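Putative gdp-fucose protein o-fucosyltransferase 1 (Caenorhabditis elegans, PDB 3ZY2) probably acts as a glycosyltransferase of the GT-B class, with guanosine-5'-diphosphate held in its pocket. Local coordinates at residues Phe49-Pro52 / Glu53-Ile57; Leu191-Ser194 / Ser195-Glu199; Asn220-Asp223 / Trp224-Cys228. One frame throughout, in Å; residues are numbered along the deposited sequence.

All three contacts are local, made by neighbouring residues at the start of a helix or round a hairpin. Contact 1, on the surface, shapes the loop joining antiparallel strands 46-48 and 55-57; its main grip is a lysine chain laid over a histidine ring. Contacts 2 and 3 are both helix starts with a capping side chain, a serine at 191-199 and an aspartate at 220-228, and their helices run just before and just after strand 213-218 of the five-stranded parallel sheet. Contact 2 is partly buried and adds apolar packing; surface contact 3 adds a salt bridge and lies close to the guanosine-5'-diphosphate. Centres of contacts 2 and 3 lie about 30 Å apart.

Contact 1 (Phe49-Pro52 / Glu53-Ile57)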
ATOM      1  N   PHE A  49     -12.099  17.042  -9.151  1.00 19.08           N
ATOM      2  CA  PHE A  49     -11.303  17.911  -8.303  1.00 22.47           C
ATOM      3  C   PHE A  49     -11.269  19.373  -8.725  1.00 24.32           C
ATOM      4  O   PHE A  49     -10.764  20.212  -7.961  1.00 26.51           O
ATOM      5  CB  PHE A  49      -9.868  17.393  -8.212  1.00 21.93           C
ATOM      6  CG  PHE A  49      -9.745  16.047  -7.575  1.00 23.61           C
ATOM      7  CD1 PHE A  49      -9.862  15.882  -6.207  1.00 25.03           C
ATOM      8  CD2 PHE A  49      -9.499  14.930  -8.365  1.00 24.33           C
ATOM      9  CE1 PHE A  49      -9.734  14.622  -5.628  1.00 26.14           C
ATOM     10  CE2 PHE A  49      -9.367  13.657  -7.800  1.00 27.62           C
ATOM     11  CZ  PHE A  49      -9.481  13.503  -6.431  1.00 27.48           C
ATOM     12  N   LYS A  50     -11.803  19.699  -9.900  1.00 25.28           N
ATOM     13  CA  LYS A  50     -11.691  21.067 -10.433  1.00 27.77           C
ATOM     14  C   LYS A  50     -12.810  21.978  -9.893  1.00 28.24           C
ATOM     15  O   LYS A  50     -13.567  22.601 -10.635  1.00 29.27           O
ATOM     16  CB  LYS A  50     -11.525  21.047 -11.974  1.00 27.89           C
ATOM     17  CG  LYS A  50     -12.750  21.315 -12.895  1.00 31.34           C
ATOM     18  CD  LYS A  50     -14.006  20.477 -12.596  1.00 34.07           C
ATOM     19  CE  LYS A  50     -13.919  19.064 -13.150  1.00 33.68           C
ATOM     20  NZ  LYS A  50     -13.029  18.237 -12.305  1.00 31.72           N
ATOM     21  N   HIS A  51     -12.896  22.023  -8.570  1.00 28.59           N
ATOM     22  CA  HIS A  51     -13.904  22.792  -7.857  1.00 29.37           C
ATOM     23  C   HIS A  51     -13.287  23.254  -6.551  1.00 30.21           C
ATOM     24  O   HIS A  51     -12.199  22.801  -6.183  1.00 30.90           O
ATOM     25  CB  HIS A  51     -15.124  21.920  -7.537  1.00 29.17           C
ATOM     26  CG  HIS A  51     -15.709  21.227  -8.723  1.00 27.58           C
ATOM     27  ND1 HIS A  51     -16.525  21.866  -9.636  1.00 28.84           N
ATOM     28  CD2 HIS A  51     -15.606  19.941  -9.140  1.00 27.38           C
ATOM     29  CE1 HIS A  51     -16.888  21.001 -10.572  1.00 28.00           C
ATOM     30  NE2 HIS A  51     -16.351  19.828 -10.289  1.00 27.27           N
ATOM     31  N   PRO A  52     -13.976  24.159  -5.826  1.00 30.44           N
ATOM     32  CA  PRO A  52     -13.456  24.584  -4.534  1.00 31.14           C
ATOM     33  C   PRO A  52     -13.362  23.424  -3.550  1.00 30.38           C
ATOM     34  O   PRO A  52     -12.568  23.475  -2.597  1.00 31.60           O
ATOM     35  CB  PRO A  52     -14.491  25.607  -4.058  1.00 32.02           C
ATOM     36  CG  PRO A  52     -15.175  26.053  -5.279  1.00 31.43           C
ATOM     37  CD  PRO A  52     -15.208  24.881  -6.192  1.00 30.93           C
ATOM     38  N   GLU A  53     -14.157  22.381  -3.794  1.00 28.78           N
ATOM     39  CA  GLU A  53     -14.109  21.176  -2.986  1.00 27.32           C
ATOM     40  C   GLU A  53     -14.218  19.964  -3.904  1.00 25.17           C
ATOM     41  O   GLU A  53     -14.654  20.078  -5.044  1.00 25.44           O
ATOM     42  CB  GLU A  53     -15.189  21.173  -1.887  1.00 28.72           C
ATOM     43  CG  GLU A  53     -16.646  21.354  -2.350  1.00 30.56           C
ATOM     44  CD  GLU A  53     -16.988  22.803  -2.754  1.00 33.19           C
ATOM     45  OE1 GLU A  53     -16.645  23.747  -2.016  1.00 33.53           O
ATOM     46  OE2 GLU A  53     -17.597  22.984  -3.832  1.00 34.18           O
ATOM     47  N   THR A  54     -13.773  18.821  -3.402  1.00 22.72           N
ATOM     48  CA  THR A  54     -13.893  17.546  -4.117  1.00 20.59           C
ATOM     49  C   THR A  54     -15.395  17.276  -4.323  1.00 19.51           C
ATOM     50  O   THR A  54     -16.213  17.529  -3.425  1.00 20.88           O
ATOM     51  CB  THR A  54     -13.198  16.469  -3.276  1.00 19.42           C
ATOM     52  OG1 THR A  54     -11.805  16.797  -3.183  1.00 21.08           O
ATOM     53  CG2 THR A  54     -13.331  15.077  -3.866  1.00 19.54           C
ATOM     54  N   LYS A  55     -15.756  16.787  -5.506  1.00 18.11           N
ATOM     55  CA  LYS A  55     -17.153  16.585  -5.837  1.00 17.98           C
ATOM     56  C   LYS A  55     -17.370  15.148  -6.292  1.00 16.73           C
ATOM     57  O   LYS A  55     -16.614  14.653  -7.123  1.00 16.12           O
ATOM     58  CB  LYS A  55     -17.565  17.553  -6.946  1.00 18.75           C
ATOM     59  CG  LYS A  55     -19.048  17.514  -7.266  1.00 20.94           C
ATOM     60  CD  LYS A  55     -19.369  18.409  -8.439  1.00 24.93           C
ATOM     61  CE  LYS A  55     -20.862  18.388  -8.726  1.00 28.92           C
ATOM     62  NZ  LYS A  55     -21.231  19.244  -9.886  1.00 32.04           N
ATOM     63  N   MET A  56     -18.410  14.508  -5.758  1.00 17.39           N
ATOM     64  CA  MET A  56     -18.759  13.123  -6.127  1.00 18.00           C
ATOM     65  C   MET A  56     -19.829  13.085  -7.157  1.00 17.01           C
ATOM     66  O   MET A  56     -20.874  13.730  -6.979  1.00 19.17           O
ATOM     67  CB  MET A  56     -19.401  12.399  -4.964  1.00 19.26           C
ATOM     68  CG  MET A  56     -18.836  12.563  -3.665  1.00 25.39           C
ATOM     69  SD  MET A  56     -17.558  11.407  -3.909  1.00 33.33           S
ATOM     70  CE  MET A  56     -16.303  12.568  -3.704  1.00  9.51           C
ATOM     71  N   ILE A  57     -19.619  12.245  -8.180  1.00 16.07           N
ATOM     72  CA  ILE A  57     -20.529  12.167  -9.309  1.00 15.69           C
ATOM     73  C   ILE A  57     -21.139  10.763  -9.366  1.00 15.61           C
ATOM     74  O   ILE A  57     -20.415   9.793  -9.410  1.00 15.73           O
ATOM     75  CB  ILE A  57     -19.752  12.448 -10.635  1.00 14.96           C
ATOM     76  CG1 ILE A  57     -18.864  13.715 -10.555  1.00 17.21           C
ATOM     77  CG2 ILE A  57     -20.711  12.436 -11.830  1.00 16.92           C
ATOM     78  CD1 ILE A  57     -19.575  15.059 -10.272  1.00 22.17           C
TER
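H51 and K55 meet across the end of a β-hairpin, in which the loop from F49 to T54 joins antiparallel strands 46-48 and 55-57. The main packing is carbon on ring. K55, its CG trans to the backbone N (chi1 -174°) and its chain extended beyond, passes the H51 imidazole and lays CD over one face in a CH-pi contact, 4.1 Å from the ring centroid and 24° off the normal. CB of K55 adds a second touch, 3.8 Å from CD2 of H51. On the opposite face, CD of K50 rests near the rim, so the imidazole is held between two lysine chains. Its rotation is further fixed by a hydrogen bond from NE2 to OE1 of E48.

Around P52 and E53 the packing is tighter. CB of H51 approaches the backbone O of E53 to 3.1 Å. E53 doubles back over P52: chi1 of 56° sets CG between the backbone N and carbonyl carbon, and the turn at chi2 brings OE1 to 3.5 Å from CB of P52.

The backbone bends at K50, the centre of an inverse gamma turn, where H51 N gives a weak hydrogen bond to F49 O. Beyond the loop the hairpin ladder takes over, with backbone bonds pairing K55 with E48 and I57 with F46.

On the far side of the loop, F49 and T54 lie side by side and point the same way. Both also touch P121, and F49 reaches R19 of the guanosine-5'-diphosphate pocket. The T54 hydroxyl is hydrogen-bonded to OD1 of N120, which settles its position beside the phenyl ring: OG1 of T54 lies 3.7 Å from CD1 of F49, while its CG2 is 4.0 Å from CE1 of the same ring.

Contact 2 (Leu191-Ser194 / Ser195-Glu199); sequences LRWS and SRITE
An N-cap opens helix 195-208, with S194 as the capping residue. Chi1 of 63° turns OG of S194 forward over the first helical turn, where it accepts a weak but fairly straight bond from I197 N (3.4 Å, 163°). The same hydroxyl is hydrogen-bonded to F61 O, so the cap also ties the helix start to the chain around helix 59-62. R196 strengthens that tie through a bond from NH2 to F61 O and a cation-pi contact with the F61 ring.

The S194 carbonyl starts the regular helix bonding: T198 N points at S194 O almost head-on, 2.9 Å away with an angle of 170° at the hydrogen. T198 OG1 sits between two backbone oxygens, 3.1 Å from S194 O and 3.2 Å from W193 O, which also accepts from NE2 of Q64; which of the two takes the T198 proton is not settled.

Apolar packing fills the inner side. The W193 indole, stacked on F63 and bonded through NE1 to E343, crosses I197, and both side chains touch helix 315-324. The methyl CG2 of I197 meets CB of W193 at 3.9 Å, while CD1 of I197 lies 3.6 Å from OG of S194.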
ATOM      1  N   LEU A 191     -19.139   0.004 -20.570  1.00 13.16           N
ATOM      2  CA  LEU A 191     -19.308   1.400 -20.093  1.00 12.73           C
ATOM      3  C   LEU A 191     -19.827   2.230 -21.255  1.00 13.32           C
ATOM      4  O   LEU A 191     -19.066   2.644 -22.136  1.00 14.22           O
ATOM      5  CB  LEU A 191     -18.000   1.978 -19.539  1.00 13.55           C
ATOM      6  CG  LEU A 191     -17.369   1.203 -18.369  1.00 14.53           C
ATOM      7  CD1 LEU A 191     -16.197   1.953 -17.796  1.00 13.54           C
ATOM      8  CD2 LEU A 191     -18.335   0.835 -17.255  1.00 18.30           C
ATOM      9  N   ARG A 192     -21.138   2.459 -21.241  1.00 13.17           N
ATOM     10  CA  ARG A 192     -21.842   3.162 -22.313  1.00 13.36           C
ATOM     11  C   ARG A 192     -22.310   4.488 -21.734  1.00 13.21           C
ATOM     12  O   ARG A 192     -22.974   4.505 -20.702  1.00 13.42           O
ATOM     13  CB  ARG A 192     -23.051   2.339 -22.753  1.00 15.23           C
ATOM     14  CG  ARG A 192     -23.880   3.040 -23.832  1.00 16.61           C
ATOM     15  CD  ARG A 192     -24.936   2.129 -24.398  1.00 20.48           C
ATOM     16  NE  ARG A 192     -24.326   0.974 -25.069  1.00 22.18           N
ATOM     17  CZ  ARG A 192     -24.998  -0.081 -25.517  1.00 26.92           C
ATOM     18  NH1 ARG A 192     -26.322  -0.154 -25.388  1.00 27.29           N
ATOM     19  NH2 ARG A 192     -24.337  -1.069 -26.099  1.00 28.09           N
ATOM     20  N   TRP A 193     -21.975   5.598 -22.393  1.00 12.59           N
ATOM     21  CA  TRP A 193     -22.366   6.915 -21.886  1.00 13.10           C
ATOM     22  C   TRP A 193     -23.855   7.020 -21.659  1.00 13.50           C
ATOM     23  O   TRP A 193     -24.666   6.502 -22.438  1.00 15.02           O
ATOM     24  CB  TRP A 193     -21.898   8.057 -22.803  1.00 12.00           C
ATOM     25  CG  TRP A 193     -20.409   8.013 -22.980  1.00 12.07           C
ATOM     26  CD1 TRP A 193     -19.729   7.548 -24.074  1.00 13.54           C
ATOM     27  CD2 TRP A 193     -19.421   8.367 -22.006  1.00 11.93           C
ATOM     28  NE1 TRP A 193     -18.376   7.619 -23.847  1.00 13.97           N
ATOM     29  CE2 TRP A 193     -18.156   8.113 -22.588  1.00 12.07           C
ATOM     30  CE3 TRP A 193     -19.473   8.881 -20.698  1.00 13.46           C
ATOM     31  CZ2 TRP A 193     -16.947   8.346 -21.899  1.00 12.93           C
ATOM     32  CZ3 TRP A 193     -18.276   9.126 -20.019  1.00 14.19           C
ATOM     33  CH2 TRP A 193     -17.028   8.868 -20.633  1.00 14.13           C
ATOM     34  N   SER A 194     -24.212   7.736 -20.593  1.00 13.38           N
ATOM     35  CA  SER A 194     -25.620   7.987 -20.295  1.00 14.23           C
ATOM     36  C   SER A 194     -26.291   8.597 -21.519  1.00 15.29           C
ATOM     37  O   SER A 194     -25.633   9.241 -22.376  1.00 14.91           O
ATOM     38  CB  SER A 194     -25.737   8.934 -19.103  1.00 15.48           C
ATOM     39  OG  SER A 194     -25.157  10.201 -19.426  1.00 16.45           O
ATOM     40  N   SER A 195     -27.593   8.401 -21.628  1.00 16.53           N
ATOM     41  CA  SER A 195     -28.314   8.958 -22.755  1.00 17.49           C
ATOM     42  C   SER A 195     -28.123  10.473 -22.846  1.00 17.06           C
ATOM     43  O   SER A 195     -28.009  11.014 -23.942  1.00 17.14           O
ATOM     44  CB  SER A 195     -29.787   8.580 -22.668  1.00 19.10           C
ATOM     45  OG  SER A 195     -30.366   9.161 -21.525  1.00 25.20           O
ATOM     46  N   ARG A 196     -28.056  11.151 -21.707  1.00 16.77           N
ATOM     47  CA  ARG A 196     -27.859  12.609 -21.701  1.00 17.36           C
ATOM     48  C   ARG A 196     -26.550  12.987 -22.402  1.00 15.77           C
ATOM     49  O   ARG A 196     -26.520  13.918 -23.221  1.00 15.89           O
ATOM     50  CB  ARG A 196     -27.882  13.117 -20.267  1.00 18.39           C
ATOM     51  CG  ARG A 196     -27.731  14.635 -20.122  1.00 20.78           C
ATOM     52  CD  ARG A 196     -27.546  14.994 -18.646  1.00 25.58           C
ATOM     53  NE  ARG A 196     -26.460  14.220 -18.037  1.00 26.70           N
ATOM     54  CZ  ARG A 196     -25.180  14.585 -18.019  1.00 27.19           C
ATOM     55  NH1 ARG A 196     -24.785  15.740 -18.549  1.00 28.24           N
ATOM     56  NH2 ARG A 196     -24.284  13.787 -17.475  1.00 25.16           N
ATOM     57  N   ILE A 197     -25.462  12.306 -22.049  1.00 14.62           N
ATOM     58  CA  ILE A 197     -24.161  12.596 -22.652  1.00 13.59           C
ATOM     59  C   ILE A 197     -24.123  12.211 -24.118  1.00 13.74           C
ATOM     60  O   ILE A 197     -23.577  12.942 -24.968  1.00 14.01           O
ATOM     61  CB  ILE A 197     -23.037  11.891 -21.860  1.00 12.91           C
ATOM     62  CG1 ILE A 197     -22.878  12.614 -20.526  1.00 12.49           C
ATOM     63  CG2 ILE A 197     -21.742  11.906 -22.657  1.00 12.60           C
ATOM     64  CD1 ILE A 197     -22.017  11.895 -19.503  1.00 15.89           C
ATOM     65  N   THR A 198     -24.698  11.058 -24.436  1.00 14.66           N
ATOM     66  CA  THR A 198     -24.739  10.603 -25.812  1.00 15.57           C
ATOM     67  C   THR A 198     -25.446  11.638 -26.692  1.00 15.84           C
ATOM     68  O   THR A 198     -24.946  12.014 -27.758  1.00 15.30           O
ATOM     69  CB  THR A 198     -25.398   9.220 -25.878  1.00 15.83           C
ATOM     70  OG1 THR A 198     -24.592   8.305 -25.101  1.00 18.72           O
ATOM     71  CG2 THR A 198     -25.517   8.717 -27.308  1.00 18.16           C
ATOM     72  N   GLU A 199     -26.588  12.121 -26.231  1.00 15.12           N
ATOM     73  CA  GLU A 199     -27.344  13.093 -26.990  1.00 15.92           C
ATOM     74  C   GLU A 199     -26.588  14.401 -27.140  1.00 15.08           C
ATOM     75  O   GLU A 199     -26.632  15.040 -28.203  1.00 15.90           O
ATOM     76  CB  GLU A 199     -28.719  13.295 -26.333  1.00 16.74           C
ATOM     77  CG  GLU A 199     -29.685  12.113 -26.560  1.00 22.28           C
ATOM     78  CD  GLU A 199     -29.687  11.602 -28.005  1.00 25.38           C
ATOM     79  OE1 GLU A 199     -29.976  12.397 -28.927  1.00 26.83           O
ATOM     80  OE2 GLU A 199     -29.385  10.404 -28.223  1.00 30.83           O
TER

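Contact 3 (Asn220-Asp223 / Trp224-Cys228); sequences NDAD and WVRVC
D221 meets W224 at the first turn of helix 222-229. With chi1 of 76° the carboxylate swings forward, and OD1 of D221 accepts from W224 N at 3.0 Å, met nearly in line with its C-O bond. The same N-H is shared with D221 O in a weaker, more bent bond. CB of W224 lies close beside the cap, 3.3 Å from OD1 of D221.

On the outer side of the turn D223 and R226 run side by side. R226 bends at chi3 (-40°), which folds the guanidinium back over D223 so that CA of D223 lies against one of its faces. The salt bridge joins NH2 of R226 to OD1 of D223 at only 2.6 Å, but the donor stands well above the carboxylate plane, and the two flat groups are 68° apart. The valines lie against helix carbonyls, CG2 of V225 3.2 Å from A222 O and CG2 of V227 3.4 Å from D223 O. Backbone bonding becomes regular with V227 N to D223 O (3.1 Å), after weak links from V225 N to D221 O and R226 N to A222 O.

A second shell sets the cap in place. R219 makes a salt bridge with OD1 of D221, and the D288 carboxylate takes the backbone N-H groups of N220 and D221; both R219 and D288 line the guanosine-5'-diphosphate pocket. SG of C228 sits over one face of the W224 indole near its rim, while NE1 of W224 bonds to O of C260, the disulfide partner of C228. The W224 side chain is about 4 Å from the guanosine-5'-diphosphate and about 5 Å from a manganese ion at their nearest atoms. Together this is an aspartate N-cap opening a short helix at the nucleotide pocket, directly after strand 213-218 of a GT-B parallel sheet.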
ATOM      1  N   ASN A 220      -2.011  18.928 -22.486  1.00 20.73           N
ATOM      2  CA  ASN A 220      -0.931  19.910 -22.509  1.00 22.29           C
ATOM      3  C   ASN A 220      -0.848  20.912 -21.362  1.00 24.27           C
ATOM      4  O   ASN A 220      -0.153  21.917 -21.497  1.00 25.20           O
ATOM      5  CB  ASN A 220      -0.867  20.652 -23.864  1.00 22.93           C
ATOM      6  CG  ASN A 220      -2.182  21.307 -24.248  1.00 23.59           C
ATOM      7  OD1 ASN A 220      -2.987  21.699 -23.399  1.00 24.07           O
ATOM      8  ND2 ASN A 220      -2.405  21.420 -25.548  1.00 20.99           N
ATOM      9  N   ASP A 221      -1.503  20.638 -20.234  1.00 24.51           N
ATOM     10  CA  ASP A 221      -1.327  21.531 -19.072  1.00 26.36           C
ATOM     11  C   ASP A 221       0.099  21.460 -18.508  1.00 27.38           C
ATOM     12  O   ASP A 221       0.871  20.574 -18.873  1.00 26.83           O
ATOM     13  CB  ASP A 221      -2.417  21.329 -18.010  1.00 26.30           C
ATOM     14  CG  ASP A 221      -2.235  20.065 -17.179  1.00 27.88           C
ATOM     15  OD1 ASP A 221      -1.200  19.364 -17.281  1.00 32.36           O
ATOM     16  OD2 ASP A 221      -3.152  19.774 -16.389  1.00 33.91           O
ATOM     17  N   ALA A 222       0.455  22.422 -17.651  1.00 28.41           N
ATOM     18  CA  ALA A 222       1.841  22.571 -17.189  1.00 30.18           C
ATOM     19  C   ALA A 222       2.391  21.344 -16.459  1.00 30.04           C
ATOM     20  O   ALA A 222       3.548  20.972 -16.667  1.00 30.15           O
ATOM     21  CB  ALA A 222       1.979  23.818 -16.321  1.00 31.39           C
ATOM     22  N   ASP A 223       1.553  20.731 -15.623  1.00 29.24           N
ATOM     23  CA  ASP A 223       1.908  19.518 -14.867  1.00 29.85           C
ATOM     24  C   ASP A 223       2.224  18.343 -15.789  1.00 28.35           C
ATOM     25  O   ASP A 223       3.036  17.480 -15.454  1.00 28.37           O
ATOM     26  CB  ASP A 223       0.761  19.095 -13.938  1.00 30.21           C
ATOM     27  CG  ASP A 223       0.639  19.969 -12.690  1.00 34.36           C
ATOM     28  OD1 ASP A 223       1.376  20.981 -12.547  1.00 39.80           O
ATOM     29  OD2 ASP A 223      -0.218  19.628 -11.838  1.00 37.89           O
ATOM     30  N   TRP A 224       1.557  18.298 -16.938  1.00 26.85           N
ATOM     31  CA  TRP A 224       1.774  17.216 -17.897  1.00 25.31           C
ATOM     32  C   TRP A 224       3.151  17.296 -18.528  1.00 26.73           C
ATOM     33  O   TRP A 224       3.853  16.297 -18.652  1.00 25.22           O
ATOM     34  CB  TRP A 224       0.722  17.265 -19.003  1.00 24.21           C
ATOM     35  CG  TRP A 224       0.823  16.119 -19.974  1.00 21.89           C
ATOM     36  CD1 TRP A 224       1.363  16.153 -21.220  1.00 22.75           C
ATOM     37  CD2 TRP A 224       0.420  14.771 -19.741  1.00 20.59           C
ATOM     38  NE1 TRP A 224       1.288  14.912 -21.803  1.00 20.46           N
ATOM     39  CE2 TRP A 224       0.705  14.043 -20.920  1.00 19.96           C
ATOM     40  CE3 TRP A 224      -0.188  14.113 -18.670  1.00 21.98           C
ATOM     41  CZ2 TRP A 224       0.411  12.686 -21.050  1.00 19.17           C
ATOM     42  CZ3 TRP A 224      -0.485  12.765 -18.795  1.00 20.57           C
ATOM     43  CH2 TRP A 224      -0.185  12.067 -19.971  1.00 18.08           C
ATOM     44  N   VAL A 225       3.533  18.492 -18.955  1.00 28.33           N
ATOM     45  CA  VAL A 225       4.814  18.636 -19.639  1.00 31.50           C
ATOM     46  C   VAL A 225       5.945  18.229 -18.688  1.00 32.38           C
ATOM     47  O   VAL A 225       6.962  17.685 -19.121  1.00 33.71           O
ATOM     48  CB  VAL A 225       5.018  20.049 -20.265  1.00 32.53           C
ATOM     49  CG1 VAL A 225       3.756  20.483 -21.019  1.00 33.02           C
ATOM     50  CG2 VAL A 225       5.435  21.090 -19.223  1.00 35.49           C
ATOM     51  N   ARG A 226       5.728  18.450 -17.395  1.00 33.51           N
ATOM     52  CA  ARG A 226       6.696  18.055 -16.375  1.00 34.93           C
ATOM     53  C   ARG A 226       6.764  16.538 -16.169  1.00 34.55           C
ATOM     54  O   ARG A 226       7.853  15.988 -16.002  1.00 35.12           O
ATOM     55  CB  ARG A 226       6.451  18.795 -15.057  1.00 35.79           C
ATOM     56  CG  ARG A 226       6.761  20.295 -15.130  1.00 38.67           C
ATOM     57  CD  ARG A 226       6.846  20.925 -13.741  1.00 42.41           C
ATOM     58  NE  ARG A 226       5.812  20.394 -12.854  1.00 43.73           N
ATOM     59  CZ  ARG A 226       4.641  20.978 -12.604  1.00 45.31           C
ATOM     60  NH1 ARG A 226       4.329  22.149 -13.153  1.00 45.91           N
ATOM     61  NH2 ARG A 226       3.783  20.385 -11.782  1.00 45.91           N
ATOM     62  N   VAL A 227       5.606  15.879 -16.177  1.00 33.57           N
ATOM     63  CA  VAL A 227       5.520  14.416 -16.176  1.00 33.23           C
ATOM     64  C   VAL A 227       6.343  13.804 -17.326  1.00 32.83           C
ATOM     65  O   VAL A 227       7.142  12.878 -17.122  1.00 33.43           O
ATOM     66  CB  VAL A 227       4.025  13.962 -16.223  1.00 32.50           C
ATOM     67  CG1 VAL A 227       3.853  12.513 -16.700  1.00 33.27           C
ATOM     68  CG2 VAL A 227       3.364  14.174 -14.864  1.00 34.08           C
ATOM     69  N   CYS A 228       6.174  14.354 -18.524  1.00 31.31           N
ATOM     70  CA  CYS A 228       6.859  13.859 -19.706  1.00 30.62           C
ATOM     71  C   CYS A 228       8.364  14.121 -19.658  1.00 32.76           C
ATOM     72  O   CYS A 228       9.157  13.293 -20.112  1.00 32.42           O
ATOM     73  CB  CYS A 228       6.256  14.496 -20.955  1.00 29.86           C
ATOM     74  SG  CYS A 228       4.486  14.127 -21.156  1.00 24.34           S
TER